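Local coordinates for type II secretion system protein F (Vibrio cholerae, PDB 3C1Q) that probably serves, as the first cytoplasmic domain of a membrane protein, in the inner membrane complex required to secrete proteases and toxins from the periplasm, at residues Arg80-Ala85 / Asp93-Arg98; Thr18-Thr23 / Arg36-Gln41; Arg48-Ala53 / Gly69-Val74. One frame throughout, in Å; residues are numbered along the deposited sequence.

Contact 1 (Arg80-Ala85 / Asp93-Arg98); sequences RSMVAA and DSVLER. With CA (calcium ion), chain G.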
# COMPACT_ATOMS: atom_id res chain seq x y z
N ARG B 80 -16.12 -1.67 11.31
CA ARG B 80 -16.97 -0.49 11.23
C ARG B 80 -17.03 0.24 12.55
O ARG B 80 -17.09 1.48 12.59
CB ARG B 80 -18.37 -0.88 10.72
CG ARG B 80 -18.31 -1.45 9.34
CD ARG B 80 -19.65 -1.69 8.71
NE ARG B 80 -20.22 -2.93 9.20
CZ ARG B 80 -21.15 -3.01 10.14
NH1 ARG B 80 -21.67 -1.91 10.66
NH2 ARG B 80 -21.58 -4.19 10.52
N SER B 81 -16.96 -0.52 13.65
CA SER B 81 -16.90 0.07 14.98
C SER B 81 -15.64 0.89 15.19
O SER B 81 -15.71 1.98 15.75
CB SER B 81 -16.99 -1.02 16.05
OG SER B 81 -18.32 -1.49 16.14
N MSE B 82 -14.51 0.37 14.72
CA MSE B 82 -13.23 1.06 14.83
C MSE B 82 -13.27 2.40 14.03
O MSE B 82 -12.90 3.44 14.54
CB MSE B 82 -12.07 0.15 14.35
CG MSE B 82 -11.69 -1.05 15.29
SE MSE B 82 -11.43 -0.50 17.11
CE MSE B 82 -10.11 0.91 16.85
N VAL B 83 -13.76 2.34 12.80
CA VAL B 83 -13.91 3.53 11.96
C VAL B 83 -14.80 4.58 12.65
O VAL B 83 -14.43 5.76 12.73
CB VAL B 83 -14.49 3.17 10.57
CG1 VAL B 83 -14.70 4.41 9.73
CG2 VAL B 83 -13.54 2.20 9.83
N ALA B 84 -15.96 4.15 13.13
CA ALA B 84 -16.85 5.01 13.92
C ALA B 84 -16.12 5.70 15.07
O ALA B 84 -16.29 6.91 15.26
CB ALA B 84 -18.06 4.22 14.47
N ALA B 85 -15.35 4.94 15.85
CA ALA B 85 -14.61 5.54 16.98
C ALA B 85 -13.63 6.60 16.48
O ALA B 85 -13.54 7.67 17.07
CB ALA B 85 -13.87 4.45 17.82
N ASP B 93 -7.41 8.83 11.04
CA ASP B 93 -6.11 8.54 10.46
C ASP B 93 -5.38 7.40 11.19
O ASP B 93 -4.96 6.43 10.57
CB ASP B 93 -5.24 9.80 10.36
CG ASP B 93 -4.92 10.46 11.69
OD1 ASP B 93 -5.69 10.35 12.68
OD2 ASP B 93 -3.87 11.13 11.74
N SER B 94 -5.29 7.48 12.52
CA SER B 94 -4.57 6.45 13.28
C SER B 94 -5.37 5.14 13.41
O SER B 94 -4.77 4.07 13.47
CB SER B 94 -4.17 6.96 14.67
OG SER B 94 -5.26 7.56 15.33
N VAL B 95 -6.69 5.24 13.49
CA VAL B 95 -7.55 4.05 13.50
C VAL B 95 -7.42 3.30 12.17
O VAL B 95 -7.27 2.07 12.18
CB VAL B 95 -9.02 4.38 13.83
CG1 VAL B 95 -9.92 3.15 13.61
CG2 VAL B 95 -9.15 4.87 15.28
N LEU B 96 -7.40 4.02 11.05
CA LEU B 96 -7.19 3.37 9.76
C LEU B 96 -5.83 2.67 9.71
O LEU B 96 -5.71 1.55 9.20
CB LEU B 96 -7.35 4.34 8.58
CG LEU B 96 -8.78 4.75 8.25
CD1 LEU B 96 -8.79 5.82 7.18
CD2 LEU B 96 -9.62 3.52 7.81
N GLU B 97 -4.80 3.33 10.23
CA GLU B 97 -3.47 2.71 10.28
C GLU B 97 -3.54 1.38 11.03
O GLU B 97 -2.99 0.37 10.58
CB GLU B 97 -2.46 3.64 10.97
CG GLU B 97 -1.04 3.05 11.08
CD GLU B 97 -0.47 2.64 9.75
OE1 GLU B 97 -0.70 3.37 8.73
OE2 GLU B 97 0.22 1.59 9.70
N ARG B 98 -4.19 1.38 12.19
CA ARG B 98 -4.32 0.15 12.97
C ARG B 98 -5.13 -0.92 12.24
O ARG B 98 -4.79 -2.11 12.30
CB ARG B 98 -4.92 0.43 14.34
CG ARG B 98 -3.95 1.17 15.26
CD ARG B 98 -4.25 0.91 16.72
NE ARG B 98 -5.43 1.64 17.16
CZ ARG B 98 -5.46 2.96 17.39
NH1 ARG B 98 -4.36 3.71 17.23
NH2 ARG B 98 -6.58 3.52 17.78
CA CA G . 1.80 0.49 10.90
O HOH W 1 3.14 2.54 10.63
O HOH W 2 1.60 1.64 13.10
O HOH W 3 2.87 -0.03 8.84
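Val95 presses its CG1 methyl onto the backbone of Met82, a selenomethionine. CG1 lies 3.1 Å from Met82 O, a close methyl-to-carbonyl approach. It also meets Met82 CB at 3.8 Å, so one methyl touches both backbone and side chain. The same CG1 comes within 4.0 Å of Val83 N. With CG1 anti to the backbone N (chi1 171°), the valine turns this branch into the other helix. The Met82 chain bends at chi2 and chi3. Its end folds back over Val95, with CE 3.9 Å from CG1. CE also sits near the plane of the Arg98 guanidinium, at its edge, 4.5 Å from NH2. Between the side chains of Met82 and Val95 the contact is apolar.

Glu97 lies on the side of its helix remote from Met82 and binds calcium through OE2 at 2.3 Å. Three waters, Asp101 and Glu43 of the second subunit also bind the metal, which thus joins the two chains. Arg19 NH1 forms a salt bridge with Glu97 OE2, and Gln26 NE2 bonds to Glu97 OE1. These two donors help fix the rotation of the carboxylate.

The two helix segments run nearly antiparallel, at 157°, with axes 8.9 Å apart. They form the hairpin of helix 77-89 and helix 92-121. Val83 packs on helix 64-68 on one flank, while Leu96 reaches Ala22 and Val25 of helix 11-26.

Contact 2 (Thr18-Thr23 / Arg36-Gln41); sequences TRQLAT and RAVAEQ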
# COMPACT_ATOMS: atom_id res chain seq x y z
N THR B 18 -7.44 -1.46 2.61
CA THR B 18 -7.32 -0.83 3.94
C THR B 18 -5.97 -0.10 4.07
O THR B 18 -5.90 1.03 4.56
CB THR B 18 -7.56 -1.85 5.08
OG1 THR B 18 -8.84 -2.47 4.91
CG2 THR B 18 -7.52 -1.16 6.42
N ARG B 19 -4.91 -0.73 3.57
CA ARG B 19 -3.58 -0.10 3.55
C ARG B 19 -3.58 1.14 2.67
O ARG B 19 -3.10 2.19 3.08
CB ARG B 19 -2.51 -1.08 3.11
CG ARG B 19 -1.10 -0.45 2.98
CD ARG B 19 -0.62 0.12 4.28
NE ARG B 19 -0.39 -0.94 5.27
CZ ARG B 19 -0.21 -0.69 6.57
NH1 ARG B 19 -0.26 0.56 7.02
NH2 ARG B 19 0.01 -1.68 7.43
N GLN B 20 -4.16 1.05 1.49
CA GLN B 20 -4.22 2.20 0.59
C GLN B 20 -5.00 3.35 1.22
O GLN B 20 -4.54 4.49 1.21
CB GLN B 20 -4.83 1.82 -0.76
CG GLN B 20 -4.00 0.81 -1.55
CD GLN B 20 -4.65 0.43 -2.86
OE1 GLN B 20 -5.78 -0.07 -2.88
NE2 GLN B 20 -3.94 0.68 -3.96
N LEU B 21 -6.17 3.05 1.78
CA LEU B 21 -6.97 4.12 2.39
C LEU B 21 -6.20 4.74 3.58
O LEU B 21 -6.16 5.95 3.74
CB LEU B 21 -8.34 3.61 2.81
CG LEU B 21 -9.33 4.62 3.33
CD1 LEU B 21 -9.68 5.68 2.24
CD2 LEU B 21 -10.59 3.90 3.86
N ALA B 22 -5.57 3.90 4.40
CA ALA B 22 -4.80 4.41 5.53
C ALA B 22 -3.65 5.32 5.09
O ALA B 22 -3.40 6.36 5.68
CB ALA B 22 -4.25 3.26 6.36
N THR B 23 -2.96 4.91 4.03
CA THR B 23 -1.81 5.63 3.52
C THR B 23 -2.20 7.01 3.01
O THR B 23 -1.53 8.02 3.28
CB THR B 23 -1.11 4.80 2.41
OG1 THR B 23 -0.68 3.54 2.98
CG2 THR B 23 0.08 5.51 1.85
N ARG B 36 -11.71 8.02 -3.81
CA ARG B 36 -11.62 8.07 -5.27
C ARG B 36 -10.37 7.35 -5.78
O ARG B 36 -10.44 6.54 -6.69
CB ARG B 36 -11.63 9.51 -5.78
CG ARG B 36 -11.64 9.61 -7.31
CD ARG B 36 -11.26 10.98 -7.81
NE ARG B 36 -12.38 11.92 -7.81
CZ ARG B 36 -13.09 12.27 -8.89
NH1 ARG B 36 -12.85 11.74 -10.10
NH2 ARG B 36 -14.07 13.15 -8.78
N ALA B 37 -9.21 7.68 -5.21
CA ALA B 37 -7.95 7.06 -5.58
C ALA B 37 -7.98 5.55 -5.41
O ALA B 37 -7.58 4.81 -6.32
CB ALA B 37 -6.78 7.69 -4.77
N VAL B 38 -8.46 5.06 -4.26
CA VAL B 38 -8.46 3.60 -4.03
C VAL B 38 -9.38 2.91 -5.09
O VAL B 38 -9.01 1.87 -5.67
CB VAL B 38 -8.86 3.22 -2.56
CG1 VAL B 38 -8.74 1.71 -2.35
CG2 VAL B 38 -7.97 3.97 -1.55
N ALA B 39 -10.51 3.53 -5.39
CA ALA B 39 -11.41 3.05 -6.43
C ALA B 39 -10.74 2.97 -7.80
O ALA B 39 -10.79 1.94 -8.47
CB ALA B 39 -12.66 3.95 -6.54
N GLU B 40 -10.12 4.08 -8.21
CA GLU B 40 -9.47 4.19 -9.52
C GLU B 40 -8.36 3.17 -9.69
O GLU B 40 -8.06 2.77 -10.81
CB GLU B 40 -8.81 5.56 -9.67
CG GLU B 40 -9.76 6.73 -9.79
CD GLU B 40 -9.05 8.08 -9.67
OE1 GLU B 40 -7.93 8.14 -9.10
OE2 GLU B 40 -9.61 9.09 -10.15
N GLN B 41 -7.72 2.81 -8.58
CA GLN B 41 -6.59 1.90 -8.59
C GLN B 41 -6.95 0.41 -8.45
O GLN B 41 -6.08 -0.44 -8.48
CB GLN B 41 -5.58 2.30 -7.50
CG GLN B 41 -4.96 3.68 -7.75
CD GLN B 41 -4.09 4.14 -6.62
OE1 GLN B 41 -3.43 3.33 -5.97
NE2 GLN B 41 -4.08 5.45 -6.37
O HOH W 4 -4.23 -1.26 -6.54
O HOH W 5 -7.28 -0.40 -5.05
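The first torsions of Gln20 and Val38 bring their side chains together. Gln20 CG stands anti to the carbonyl carbon (chi1 -64°), and the chain then runs extended toward helix 31-40. Val38 CG1 is anti to the backbone N (chi1 -176°), and this methyl lies 3.5 Å from Gln20 OE1. The other methyl, CG2, rests 3.9 Å from Gln20 CB and equally near Leu21 N.

Two waters and the second subunit hold the amide of Gln20. One water donates to Gln20 OE1 at 2.7 Å and to Val38 O at 2.9 Å. Another accepts from Gln20 NE2 at 3.2 Å and donates to Gln41 O. These bridges tie the amide to the backbone carbonyls of Val38 and Gln41. Gln20 NE2 and Gln41 OE1 lie 3.4 Å apart, but the angle is poor for a hydrogen bond and the amide planes stand 80° apart. Instead, Gln20 NE2 bonds to Thr23 OG1 of the second subunit, and Gln41 NE2 to Thr23 O of that subunit. Within the chain, Thr23 OG1 donates to Arg19 O at 2.8 Å from above the carbonyl plane.

Val38 also packs on Ile17, Leu24 and Leu51, which gives the pair an apolar side. Here the first two helices of an all-helical domain pack together, and their glutamines take part in the homodimer interface.

Contact 3 (Arg48-Ala53 / Gly69-Val74); sequences RTMLVA and GDYPHV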
# COMPACT_ATOMS: atom_id res chain seq x y z
N ARG B 48 -14.13 -1.83 -6.96
CA ARG B 48 -14.25 -0.47 -7.51
C ARG B 48 -15.67 0.08 -7.32
O ARG B 48 -15.87 1.19 -6.83
CB ARG B 48 -13.85 -0.44 -8.98
CG ARG B 48 -13.85 0.96 -9.57
CD ARG B 48 -13.16 1.00 -10.93
NE ARG B 48 -13.82 0.09 -11.86
CZ ARG B 48 -13.35 -1.09 -12.28
NH1 ARG B 48 -12.18 -1.59 -11.87
NH2 ARG B 48 -14.09 -1.80 -13.13
N THR B 49 -16.66 -0.72 -7.68
CA THR B 49 -18.05 -0.32 -7.52
C THR B 49 -18.38 0.06 -6.09
O THR B 49 -19.04 1.08 -5.83
CB THR B 49 -18.96 -1.49 -7.93
OG1 THR B 49 -18.77 -1.72 -9.32
CG2 THR B 49 -20.40 -1.17 -7.66
N MSE B 50 -17.95 -0.78 -5.16
CA MSE B 50 -18.19 -0.57 -3.74
C MSE B 50 -17.56 0.72 -3.29
O MSE B 50 -18.21 1.51 -2.63
CB MSE B 50 -17.62 -1.73 -2.93
CG MSE B 50 -17.66 -1.54 -1.43
SE MSE B 50 -16.98 -3.15 -0.56
CE MSE B 50 -15.07 -2.93 -0.98
N LEU B 51 -16.30 0.94 -3.67
CA LEU B 51 -15.58 2.15 -3.23
C LEU B 51 -16.15 3.44 -3.84
O LEU B 51 -16.22 4.47 -3.16
CB LEU B 51 -14.09 2.00 -3.52
CG LEU B 51 -13.43 0.94 -2.63
CD1 LEU B 51 -12.01 0.66 -3.10
CD2 LEU B 51 -13.47 1.34 -1.15
N VAL B 52 -16.60 3.37 -5.08
CA VAL B 52 -17.22 4.53 -5.70
C VAL B 52 -18.53 4.86 -4.97
O VAL B 52 -18.83 6.03 -4.70
CB VAL B 52 -17.43 4.29 -7.22
CG1 VAL B 52 -18.33 5.35 -7.86
CG2 VAL B 52 -16.08 4.27 -7.93
N ALA B 53 -19.29 3.83 -4.63
CA ALA B 53 -20.56 3.99 -3.94
C ALA B 53 -20.34 4.58 -2.54
O ALA B 53 -21.05 5.48 -2.13
CB ALA B 53 -21.31 2.64 -3.85
N GLY B 69 -21.48 0.18 6.29
CA GLY B 69 -22.54 -0.70 6.74
C GLY B 69 -23.40 -1.27 5.63
O GLY B 69 -24.13 -2.23 5.85
N ASP B 70 -23.32 -0.68 4.44
CA ASP B 70 -23.93 -1.28 3.25
C ASP B 70 -23.18 -2.53 2.73
O ASP B 70 -23.70 -3.25 1.87
CB ASP B 70 -24.08 -0.23 2.14
CG ASP B 70 -25.07 0.88 2.50
OD1 ASP B 70 -25.78 0.77 3.52
OD2 ASP B 70 -25.12 1.89 1.76
N TYR B 71 -21.99 -2.81 3.26
CA TYR B 71 -21.20 -3.99 2.86
C TYR B 71 -20.67 -4.71 4.10
O TYR B 71 -19.45 -4.81 4.28
CB TYR B 71 -20.03 -3.58 1.95
CG TYR B 71 -20.47 -2.73 0.80
CD1 TYR B 71 -20.84 -3.29 -0.41
CD2 TYR B 71 -20.55 -1.35 0.95
CE1 TYR B 71 -21.28 -2.49 -1.45
CE2 TYR B 71 -20.97 -0.55 -0.08
CZ TYR B 71 -21.35 -1.12 -1.27
OH TYR B 71 -21.78 -0.29 -2.27
N PRO B 72 -21.57 -5.24 4.95
CA PRO B 72 -21.21 -5.87 6.22
C PRO B 72 -20.51 -7.22 6.01
O PRO B 72 -19.83 -7.71 6.91
CB PRO B 72 -22.57 -6.04 6.91
CG PRO B 72 -23.53 -6.21 5.80
CD PRO B 72 -23.03 -5.29 4.71
N HIS B 73 -20.69 -7.79 4.82
CA HIS B 73 -19.97 -8.96 4.35
C HIS B 73 -18.49 -8.69 4.00
O HIS B 73 -17.70 -9.63 3.85
CB HIS B 73 -20.72 -9.58 3.16
CG HIS B 73 -20.80 -8.69 1.95
ND1 HIS B 73 -21.24 -7.38 2.00
CD2 HIS B 73 -20.50 -8.93 0.65
CE1 HIS B 73 -21.18 -6.86 0.80
NE2 HIS B 73 -20.73 -7.77 -0.04
N VAL B 74 -18.10 -7.42 3.89
CA VAL B 74 -16.72 -7.02 3.61
C VAL B 74 -16.10 -6.36 4.83
O VAL B 74 -14.97 -6.67 5.19
CB VAL B 74 -16.64 -6.06 2.41
CG1 VAL B 74 -15.23 -5.51 2.25
CG2 VAL B 74 -17.11 -6.78 1.14
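Met50, a selenomethionine, lies over one face of Tyr71 in a Met-aromatic contact. It joins helix 45-59 to the loop between helix 64-68 and helix 77-89 of this all-helical domain.

Two interactions involve the ring. Met50 CG sits 3.5 Å from the ring centroid and only 1° off the normal, a CH-pi contact over the centre. The selenium is 4.1 Å from the same centroid and 27° off the normal, so it stays over the face but is displaced. The chain runs extended through chi2 and then bends at chi3 (73°). This lays CG and SE across the ring while turning CE toward Val74.

Apolar contacts continue past the ring. Met50 and Val74 reach toward each other tip to tip, with SE 4.0 Å from Val74 CG2. Phe75 and Ile17 also touch Met50, and Ile9 packs on Val74.

Hydrogen bonds and charges involve the loop. Asp70 forms a salt bridge with Lys57, a second tie between the loop and helix 45-59. Val74 N donates to Tyr71 O at 3.0 Å, which holds the two contacting loop residues together.

By van der Waals contact, the Tyr71 OH lies 3.4 Å from Ala53 CB.

In the fold
The three contacts follow one another along the chain: contact 2, then contact 3, then contact 1. Their centres lie about 13 to 17 Å apart, and all belong to one helical cytoplasmic domain. Contacts 2 and 3 are joined by successive helices 31-40 and 45-59, where Ala39 CB meets Val52 CG2 at 3.7 Å. Contacts 1 and 2 are linked by packing of Leu96 CD1 on Leu21 CG at 4.1 Å. Arg80 packs against Gly69 and Pro72, connecting contacts 1 and 3. Contact 3 lies within one subunit, while contacts 1 and 2 both reach the second, through calcium and through glutamines. Helices 11-26 and 92-121 thus take part both in packing within the domain and in the dimer, as does segment 36-41.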